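Local coordinates for protein 2-pyrone-4,6-dicarboxylic acid hydrolase, putative (Pseudomonas putida, PDB 2FFI) that is a putative TIM-barrel hydrolase of the amidohydrolase family and probably acts as a 2-pyrone-4,6-dicarboxylate lactonase, at residues His56-Thr67 with Gly81-Glu90; Arg107-Met118 with Trp138-Asp148. All coordinates share one frame; numbering follows the deposited sequence.

After strand 15-16 and helices 24-29 and 42-51, the chain enters strand 56-57. Helix 70-78 then carries it back, and segment 81-90 comes to lie against 56-67. This is interaction 1, and it closes the loop through helix 70-78. The chain continues through helix 95-102 to strand 108-110. Helix 127-136 leads to strand 139-142, which pairs with 108-110 in interaction 2 and closes a second loop. The two contacts follow one another in series and neither crosses the other. They meet side by side at V87, whose backbone pairs with G108 and R110, with V87 O 2.8 Å from R110 N. Segment 81-90 therefore lies between 56-67 and strand 108-110, tying consecutive parts of the barrel together.

Interaction 1: His56-Thr67 with Gly81-Glu90; sequences HGVLVQPSFLGT and GQLRGVVMLE
V86 CG2 fits into the fork of V60, 3.3 Å from V60 CG1 and 3.5 Å from V60 CG2. The two valines lie side by side and point the same way. Beside them V58 CG1 fills the hollow over the backbone of G85, where no side chain stands, and lies 3.4 Å from G85 N. L83 CD1 packs on L59 CD1 at 3.7 Å, and L83 CD2 lies over the backbone of G57. At one end Q82 O is gripped twice. G57 N approaches nearly along the C=O axis, while H56 ND1 bonds from above the carbonyl plane. R84 N to G57 O and Q61 N to V86 O fasten the backbones further along. At the other end selenomethionine M88 lays CB and CG across Q61 CG, the chains at about a right angle. Q61 bends at chi2 (68°). This turns Q61 NE2 onto G66 O at 2.8 Å, and D68 O takes the same nitrogen. T67 CG2 rests near M88 O. Strand 56-57, helix 70-78 and segment 81-90 follow the strand-helix-strand course of a TIM barrel. Helices 42-51 and 70-78 cover L59 and L83 together, whereas V60 and V86 meet R110 of strand 108-110.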
# COMPACT_ATOMS: atom_id res chain seq x y z
N HIS A 56 12.95 -2.32 -7.32
CA HIS A 56 11.84 -3.24 -7.24
C HIS A 56 10.63 -2.47 -6.76
O HIS A 56 10.78 -1.44 -6.08
CB HIS A 56 12.19 -4.37 -6.26
CG HIS A 56 13.23 -5.32 -6.79
ND1 HIS A 56 12.92 -6.40 -7.59
CD2 HIS A 56 14.58 -5.33 -6.66
CE1 HIS A 56 14.02 -7.03 -7.93
NE2 HIS A 56 15.05 -6.40 -7.37
N GLY A 57 9.44 -2.94 -7.11
CA GLY A 57 8.23 -2.24 -6.71
C GLY A 57 7.06 -3.18 -6.53
O GLY A 57 7.11 -4.33 -6.94
N VAL A 58 6.00 -2.66 -5.90
CA VAL A 58 4.78 -3.40 -5.64
C VAL A 58 3.60 -2.76 -6.36
O VAL A 58 3.22 -1.62 -6.08
CB VAL A 58 4.47 -3.41 -4.15
CG1 VAL A 58 3.22 -4.21 -3.88
CG2 VAL A 58 5.66 -3.97 -3.39
N LEU A 59 3.01 -3.49 -7.31
CA LEU A 59 1.86 -2.97 -8.04
C LEU A 59 0.60 -3.24 -7.24
O LEU A 59 0.26 -4.37 -6.96
CB LEU A 59 1.73 -3.66 -9.41
CG LEU A 59 2.89 -3.53 -10.41
CD1 LEU A 59 2.58 -4.28 -11.69
CD2 LEU A 59 3.13 -2.04 -10.69
N VAL A 60 -0.10 -2.19 -6.84
CA VAL A 60 -1.32 -2.43 -6.11
C VAL A 60 -2.45 -2.23 -7.10
O VAL A 60 -2.36 -1.41 -8.02
CB VAL A 60 -1.46 -1.47 -4.92
CG1 VAL A 60 -2.84 -1.58 -4.32
CG2 VAL A 60 -0.41 -1.80 -3.86
N GLN A 61 -3.50 -3.02 -6.93
CA GLN A 61 -4.65 -2.92 -7.81
C GLN A 61 -5.29 -1.54 -7.65
O GLN A 61 -5.57 -1.10 -6.52
CB GLN A 61 -5.67 -4.02 -7.48
CG GLN A 61 -7.00 -3.88 -8.20
CD GLN A 61 -6.89 -4.10 -9.69
OE1 GLN A 61 -5.82 -3.90 -10.29
NE2 GLN A 61 -8.00 -4.50 -10.31
N PRO A 62 -5.51 -0.82 -8.76
CA PRO A 62 -6.13 0.51 -8.68
C PRO A 62 -7.65 0.35 -8.46
O PRO A 62 -8.29 -0.44 -9.15
CB PRO A 62 -5.76 1.14 -10.02
CG PRO A 62 -5.69 -0.03 -10.94
CD PRO A 62 -5.05 -1.12 -10.13
N SER A 63 -8.22 1.10 -7.52
CA SER A 63 -9.65 1.00 -7.23
C SER A 63 -10.60 0.97 -8.43
O SER A 63 -11.47 0.10 -8.50
CB SER A 63 -10.10 2.14 -6.32
OG SER A 63 -9.46 2.07 -5.07
N PHE A 64 -10.44 1.91 -9.36
CA PHE A 64 -11.34 1.96 -10.51
C PHE A 64 -11.37 0.72 -11.42
O PHE A 64 -12.07 0.71 -12.42
CB PHE A 64 -11.04 3.20 -11.35
CG PHE A 64 -9.73 3.15 -12.08
CD1 PHE A 64 -9.63 2.52 -13.31
CD2 PHE A 64 -8.59 3.72 -11.53
CE1 PHE A 64 -8.42 2.47 -14.00
CE2 PHE A 64 -7.38 3.68 -12.21
CZ PHE A 64 -7.30 3.05 -13.45
N LEU A 65 -10.60 -0.30 -11.07
CA LEU A 65 -10.54 -1.52 -11.87
C LEU A 65 -11.24 -2.67 -11.15
O LEU A 65 -11.52 -3.72 -11.74
CB LEU A 65 -9.08 -1.88 -12.20
CG LEU A 65 -8.38 -0.99 -13.24
CD1 LEU A 65 -6.98 -1.51 -13.61
CD2 LEU A 65 -9.24 -0.94 -14.49
N GLY A 66 -11.54 -2.46 -9.87
CA GLY A 66 -12.21 -3.46 -9.08
C GLY A 66 -11.49 -4.78 -9.05
O GLY A 66 -10.29 -4.83 -8.82
N THR A 67 -12.22 -5.87 -9.30
CA THR A 67 -11.63 -7.20 -9.27
C THR A 67 -10.85 -7.61 -10.51
O THR A 67 -10.17 -8.63 -10.50
CB THR A 67 -12.70 -8.25 -8.99
OG1 THR A 67 -13.36 -7.90 -7.77
CG2 THR A 67 -12.07 -9.61 -8.81
N GLY A 81 10.08 -11.13 -11.16
CA GLY A 81 10.95 -10.91 -10.03
C GLY A 81 11.02 -9.47 -9.59
O GLY A 81 11.04 -9.19 -8.39
N GLN A 82 11.01 -8.55 -10.55
CA GLN A 82 11.10 -7.12 -10.25
C GLN A 82 9.93 -6.52 -9.48
O GLN A 82 10.09 -5.55 -8.75
CB GLN A 82 11.33 -6.32 -11.54
CG GLN A 82 11.52 -4.82 -11.33
CD GLN A 82 12.25 -4.12 -12.49
OE1 GLN A 82 11.93 -4.36 -13.66
NE2 GLN A 82 13.21 -3.25 -12.16
N LEU A 83 8.75 -7.12 -9.60
CA LEU A 83 7.58 -6.59 -8.93
C LEU A 83 6.80 -7.66 -8.19
O LEU A 83 6.98 -8.85 -8.44
CB LEU A 83 6.65 -5.94 -9.95
CG LEU A 83 7.24 -4.81 -10.79
CD1 LEU A 83 6.26 -4.40 -11.89
CD2 LEU A 83 7.58 -3.64 -9.87
N ARG A 84 5.93 -7.23 -7.27
CA ARG A 84 5.11 -8.18 -6.54
C ARG A 84 3.64 -7.81 -6.67
O ARG A 84 2.83 -8.58 -7.17
CB ARG A 84 5.49 -8.25 -5.07
CG ARG A 84 6.81 -8.96 -4.83
CD ARG A 84 6.79 -10.40 -5.33
NE ARG A 84 8.08 -11.02 -5.05
CZ ARG A 84 8.97 -11.33 -5.98
NH1 ARG A 84 10.13 -11.89 -5.62
NH2 ARG A 84 8.70 -11.12 -7.26
N GLY A 85 3.28 -6.61 -6.23
CA GLY A 85 1.90 -6.21 -6.35
C GLY A 85 0.82 -6.98 -5.60
O GLY A 85 0.91 -8.20 -5.41
N VAL A 86 -0.21 -6.24 -5.18
CA VAL A 86 -1.35 -6.77 -4.44
C VAL A 86 -2.61 -6.60 -5.29
O VAL A 86 -2.68 -5.69 -6.12
CB VAL A 86 -1.54 -6.01 -3.11
CG1 VAL A 86 -0.20 -5.75 -2.46
CG2 VAL A 86 -2.28 -4.73 -3.33
N VAL A 87 -3.58 -7.49 -5.12
CA VAL A 87 -4.82 -7.43 -5.90
C VAL A 87 -6.10 -7.22 -5.06
O VAL A 87 -6.04 -7.07 -3.84
CB VAL A 87 -5.00 -8.72 -6.75
CG1 VAL A 87 -3.85 -8.88 -7.73
CG2 VAL A 87 -5.10 -9.94 -5.85
N MSE A 88 -7.23 -7.17 -5.76
CA MSE A 88 -8.54 -7.04 -5.11
C MSE A 88 -9.36 -8.24 -5.57
O MSE A 88 -9.53 -8.47 -6.76
CB MSE A 88 -9.21 -5.71 -5.48
CG MSE A 88 -8.62 -4.51 -4.73
SE MSE A 88 -9.57 -2.80 -4.95
CE MSE A 88 -11.04 -3.14 -3.68
N LEU A 89 -9.85 -9.01 -4.62
CA LEU A 89 -10.61 -10.22 -4.94
C LEU A 89 -12.10 -10.12 -4.65
O LEU A 89 -12.53 -9.43 -3.73
CB LEU A 89 -10.03 -11.39 -4.16
CG LEU A 89 -8.54 -11.63 -4.36
CD1 LEU A 89 -8.06 -12.62 -3.31
CD2 LEU A 89 -8.27 -12.15 -5.76
N GLU A 90 -12.88 -10.84 -5.45
CA GLU A 90 -14.33 -10.83 -5.27
C GLU A 90 -14.64 -11.57 -3.97
O GLU A 90 -13.81 -12.33 -3.46
CB GLU A 90 -15.00 -11.52 -6.46
CG GLU A 90 -16.37 -10.94 -6.86
CD GLU A 90 -16.28 -9.88 -7.94
OE1 GLU A 90 -16.29 -8.67 -7.63
OE2 GLU A 90 -16.18 -10.27 -9.13

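Interaction 2: Arg107-Met118 with Trp138-Asp148; sequences RGVRLNLMGQDM and WHVELHRQVAD. With PO4 (phosphate ion), chain C.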
# COMPACT_ATOMS: atom_id res chain seq x y z
N ARG A 107 1.31 -10.89 -3.42
CA ARG A 107 1.48 -11.31 -2.05
C ARG A 107 0.49 -10.74 -1.03
O ARG A 107 0.69 -10.85 0.19
CB ARG A 107 2.90 -10.96 -1.59
CG ARG A 107 3.83 -12.16 -1.41
CD ARG A 107 4.07 -12.91 -2.69
NE ARG A 107 5.44 -13.37 -2.74
CZ ARG A 107 5.97 -13.99 -3.78
NH1 ARG A 107 7.25 -14.36 -3.75
NH2 ARG A 107 5.22 -14.24 -4.85
N GLY A 108 -0.59 -10.14 -1.51
CA GLY A 108 -1.56 -9.58 -0.58
C GLY A 108 -2.85 -9.23 -1.27
O GLY A 108 -2.94 -9.32 -2.49
N VAL A 109 -3.86 -8.85 -0.48
CA VAL A 109 -5.15 -8.44 -1.02
C VAL A 109 -5.50 -7.13 -0.36
O VAL A 109 -5.22 -6.93 0.83
CB VAL A 109 -6.31 -9.44 -0.70
CG1 VAL A 109 -6.07 -10.79 -1.39
CG2 VAL A 109 -6.44 -9.64 0.79
N ARG A 110 -6.09 -6.23 -1.14
CA ARG A 110 -6.48 -4.91 -0.64
C ARG A 110 -7.99 -4.82 -0.71
O ARG A 110 -8.59 -5.00 -1.76
CB ARG A 110 -5.87 -3.80 -1.51
CG ARG A 110 -5.87 -2.41 -0.86
CD ARG A 110 -5.87 -1.31 -1.93
NE ARG A 110 -5.35 -0.02 -1.46
CZ ARG A 110 -5.21 1.05 -2.25
NH1 ARG A 110 -4.72 2.18 -1.75
NH2 ARG A 110 -5.58 1.01 -3.53
N LEU A 111 -8.61 -4.54 0.43
CA LEU A 111 -10.05 -4.40 0.48
C LEU A 111 -10.39 -3.04 -0.13
O LEU A 111 -11.32 -2.92 -0.95
CB LEU A 111 -10.52 -4.45 1.94
CG LEU A 111 -10.11 -5.70 2.71
CD1 LEU A 111 -10.61 -5.60 4.12
CD2 LEU A 111 -10.67 -6.94 2.03
N ASN A 112 -9.61 -2.03 0.28
CA ASN A 112 -9.73 -0.63 -0.18
C ASN A 112 -11.14 -0.05 -0.05
O ASN A 112 -11.91 -0.06 -1.01
CB ASN A 112 -9.26 -0.50 -1.63
CG ASN A 112 -9.40 0.92 -2.17
OD1 ASN A 112 -8.66 1.84 -1.78
ND2 ASN A 112 -10.35 1.11 -3.07
N LEU A 113 -11.47 0.47 1.13
CA LEU A 113 -12.80 1.04 1.36
C LEU A 113 -12.84 2.53 0.97
O LEU A 113 -13.49 2.89 -0.01
CB LEU A 113 -13.18 0.86 2.83
CG LEU A 113 -13.00 -0.54 3.43
CD1 LEU A 113 -13.46 -1.61 2.44
CD2 LEU A 113 -11.55 -0.74 3.78
N MSE A 114 -12.16 3.36 1.75
CA MSE A 114 -12.05 4.81 1.52
C MSE A 114 -13.13 5.39 0.63
O MSE A 114 -12.99 5.41 -0.59
CB MSE A 114 -10.69 5.12 0.90
CG MSE A 114 -10.26 6.57 1.02
SE MSE A 114 -10.10 7.08 2.75
CE MSE A 114 -11.30 8.36 2.80
N GLY A 115 -14.20 5.89 1.24
CA GLY A 115 -15.31 6.43 0.47
C GLY A 115 -16.31 5.35 0.11
O GLY A 115 -17.16 5.52 -0.76
N GLN A 116 -16.18 4.21 0.80
CA GLN A 116 -17.06 3.07 0.61
C GLN A 116 -17.75 2.75 1.93
O GLN A 116 -17.34 3.25 2.99
CB GLN A 116 -16.25 1.84 0.16
CG GLN A 116 -15.99 1.76 -1.33
CD GLN A 116 -17.18 1.23 -2.13
OE1 GLN A 116 -17.20 1.31 -3.36
NE2 GLN A 116 -18.18 0.68 -1.43
N ASP A 117 -18.78 1.92 1.86
CA ASP A 117 -19.53 1.54 3.04
C ASP A 117 -18.74 0.61 3.95
O ASP A 117 -18.13 -0.37 3.50
CB ASP A 117 -20.87 0.90 2.63
CG ASP A 117 -20.74 -0.06 1.46
OD1 ASP A 117 -20.29 0.35 0.37
OD2 ASP A 117 -21.11 -1.25 1.63
N MSE A 118 -18.74 0.92 5.24
CA MSE A 118 -18.01 0.13 6.23
C MSE A 118 -18.38 -1.34 6.23
O MSE A 118 -19.53 -1.71 6.49
CB MSE A 118 -18.22 0.71 7.64
CG MSE A 118 -17.06 1.55 8.16
SE MSE A 118 -15.52 0.47 8.64
CE MSE A 118 -15.84 0.29 10.55
N TRP A 138 -1.03 -14.58 2.44
CA TRP A 138 -1.18 -13.21 1.94
C TRP A 138 -1.60 -12.24 3.03
O TRP A 138 -2.34 -12.59 3.94
CB TRP A 138 -2.23 -13.16 0.81
CG TRP A 138 -1.74 -13.68 -0.49
CD1 TRP A 138 -0.50 -14.17 -0.76
CD2 TRP A 138 -2.47 -13.71 -1.72
NE1 TRP A 138 -0.40 -14.51 -2.10
CE2 TRP A 138 -1.59 -14.23 -2.71
CE3 TRP A 138 -3.77 -13.35 -2.09
CZ2 TRP A 138 -1.97 -14.40 -4.04
CZ3 TRP A 138 -4.15 -13.53 -3.42
CH2 TRP A 138 -3.25 -14.05 -4.38
N HIS A 139 -1.14 -11.00 2.93
CA HIS A 139 -1.52 -10.02 3.93
C HIS A 139 -2.73 -9.25 3.42
O HIS A 139 -3.09 -9.36 2.24
CB HIS A 139 -0.38 -9.05 4.23
CG HIS A 139 0.11 -8.29 3.03
ND1 HIS A 139 0.92 -8.85 2.07
CD2 HIS A 139 -0.09 -7.00 2.65
CE1 HIS A 139 1.21 -7.94 1.15
NE2 HIS A 139 0.60 -6.81 1.48
N VAL A 140 -3.36 -8.49 4.31
CA VAL A 140 -4.54 -7.70 3.96
C VAL A 140 -4.24 -6.21 4.11
O VAL A 140 -3.89 -5.74 5.19
CB VAL A 140 -5.76 -8.06 4.85
CG1 VAL A 140 -5.34 -8.21 6.29
CG2 VAL A 140 -6.84 -6.98 4.73
N GLU A 141 -4.38 -5.49 3.00
CA GLU A 141 -4.12 -4.05 2.97
C GLU A 141 -5.35 -3.23 3.27
O GLU A 141 -6.42 -3.45 2.70
CB GLU A 141 -3.58 -3.63 1.60
CG GLU A 141 -2.46 -2.62 1.68
CD GLU A 141 -2.15 -2.02 0.33
OE1 GLU A 141 -2.26 -2.75 -0.68
OE2 GLU A 141 -1.79 -0.83 0.26
N LEU A 142 -5.20 -2.27 4.18
CA LEU A 142 -6.31 -1.40 4.56
C LEU A 142 -6.09 0.02 4.07
O LEU A 142 -4.96 0.49 3.94
CB LEU A 142 -6.48 -1.40 6.08
CG LEU A 142 -7.51 -2.35 6.70
CD1 LEU A 142 -7.90 -3.44 5.73
CD2 LEU A 142 -6.94 -2.92 7.98
N HIS A 143 -7.19 0.70 3.77
CA HIS A 143 -7.14 2.07 3.31
C HIS A 143 -8.44 2.77 3.72
O HIS A 143 -9.46 2.62 3.06
CB HIS A 143 -6.98 2.08 1.80
CG HIS A 143 -6.90 3.46 1.22
ND1 HIS A 143 -6.45 4.54 1.93
CD2 HIS A 143 -7.21 3.93 -0.01
CE1 HIS A 143 -6.48 5.62 1.17
NE2 HIS A 143 -6.94 5.27 -0.02
N ARG A 144 -8.40 3.51 4.82
CA ARG A 144 -9.58 4.22 5.30
C ARG A 144 -9.22 5.23 6.38
O ARG A 144 -8.10 5.20 6.89
CB ARG A 144 -10.61 3.22 5.83
CG ARG A 144 -12.05 3.72 5.71
CD ARG A 144 -13.04 2.66 6.16
NE ARG A 144 -14.36 2.85 5.56
CZ ARG A 144 -15.17 3.87 5.82
NH1 ARG A 144 -14.80 4.82 6.68
NH2 ARG A 144 -16.35 3.95 5.22
N GLN A 145 -10.14 6.13 6.74
CA GLN A 145 -9.83 7.14 7.76
C GLN A 145 -9.23 6.48 8.98
O GLN A 145 -9.70 5.42 9.38
CB GLN A 145 -11.07 7.91 8.23
CG GLN A 145 -11.97 8.46 7.16
CD GLN A 145 -13.03 7.48 6.78
OE1 GLN A 145 -12.83 6.64 5.90
NE2 GLN A 145 -14.16 7.55 7.45
N VAL A 146 -8.24 7.11 9.60
CA VAL A 146 -7.63 6.51 10.78
C VAL A 146 -8.67 6.15 11.82
O VAL A 146 -8.48 5.22 12.60
CB VAL A 146 -6.62 7.45 11.47
CG1 VAL A 146 -7.35 8.59 12.16
CG2 VAL A 146 -5.81 6.67 12.48
N ALA A 147 -9.78 6.90 11.82
CA ALA A 147 -10.86 6.68 12.78
C ALA A 147 -11.40 5.27 12.74
O ALA A 147 -11.76 4.72 13.78
CB ALA A 147 -11.97 7.68 12.54
N ASP A 148 -11.43 4.67 11.55
CA ASP A 148 -11.95 3.31 11.39
C ASP A 148 -10.89 2.20 11.36
O ASP A 148 -11.22 1.01 11.46
CB ASP A 148 -12.81 3.24 10.13
CG ASP A 148 -14.14 3.93 10.31
OD1 ASP A 148 -14.55 4.69 9.40
OD2 ASP A 148 -14.77 3.70 11.37
P PO4 C . -4.37 4.89 -3.63
O1 PO4 C . -4.55 3.44 -3.89
O2 PO4 C . -5.67 5.50 -3.26
O3 PO4 C . -3.42 5.06 -2.50
O4 PO4 C . -3.84 5.54 -4.85
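V109 N bonds to H139 O at 2.9 Å, and E141 N to V109 O at 2.7 Å and nearly straight. Weak bonds from H139 N to R107 O and from L111 N to E141 O extend the parallel pairing. Apolar contacts gather about V109 and V140: V109 CG1 meets W138 CE3 at 3.5 Å, L111 CG touches V140 CG2, and L111 CD1 meets L142 CD1. The strands belong to a beta-alpha-beta unit of the TIM barrel, with helix 127-136 as the connection. Their C-terminal ends face the barrel mouth, where enzymes of this fold keep the active site. A phosphate, probably from the crystallisation liquor, is bound there. R110 extends to it, CG anti to the backbone N (chi1 -163°), and R110 NH2 bonds phosphate O1 at 2.7 Å. H167 binds the same ion, and D166 holds R110 NH1. E141 OE2 lies well out of the R110 guanidinium plane and has its salt bridge with K197. R144 NH1 forms another with D148 OD1 at 2.7 Å. The H143 ring runs alongside the R110 guanidinium, the planes 7° apart. N112 OD1 lies in plane at the ring edge, 3.1 Å from H143 CD2, while selenomethionine M114 sets CB over one ring face, toward the rim (CH-pi). G108 CA sits over the H139 ring. CG of selenomethionine M118 lies over the centre of the R144 guanidinium.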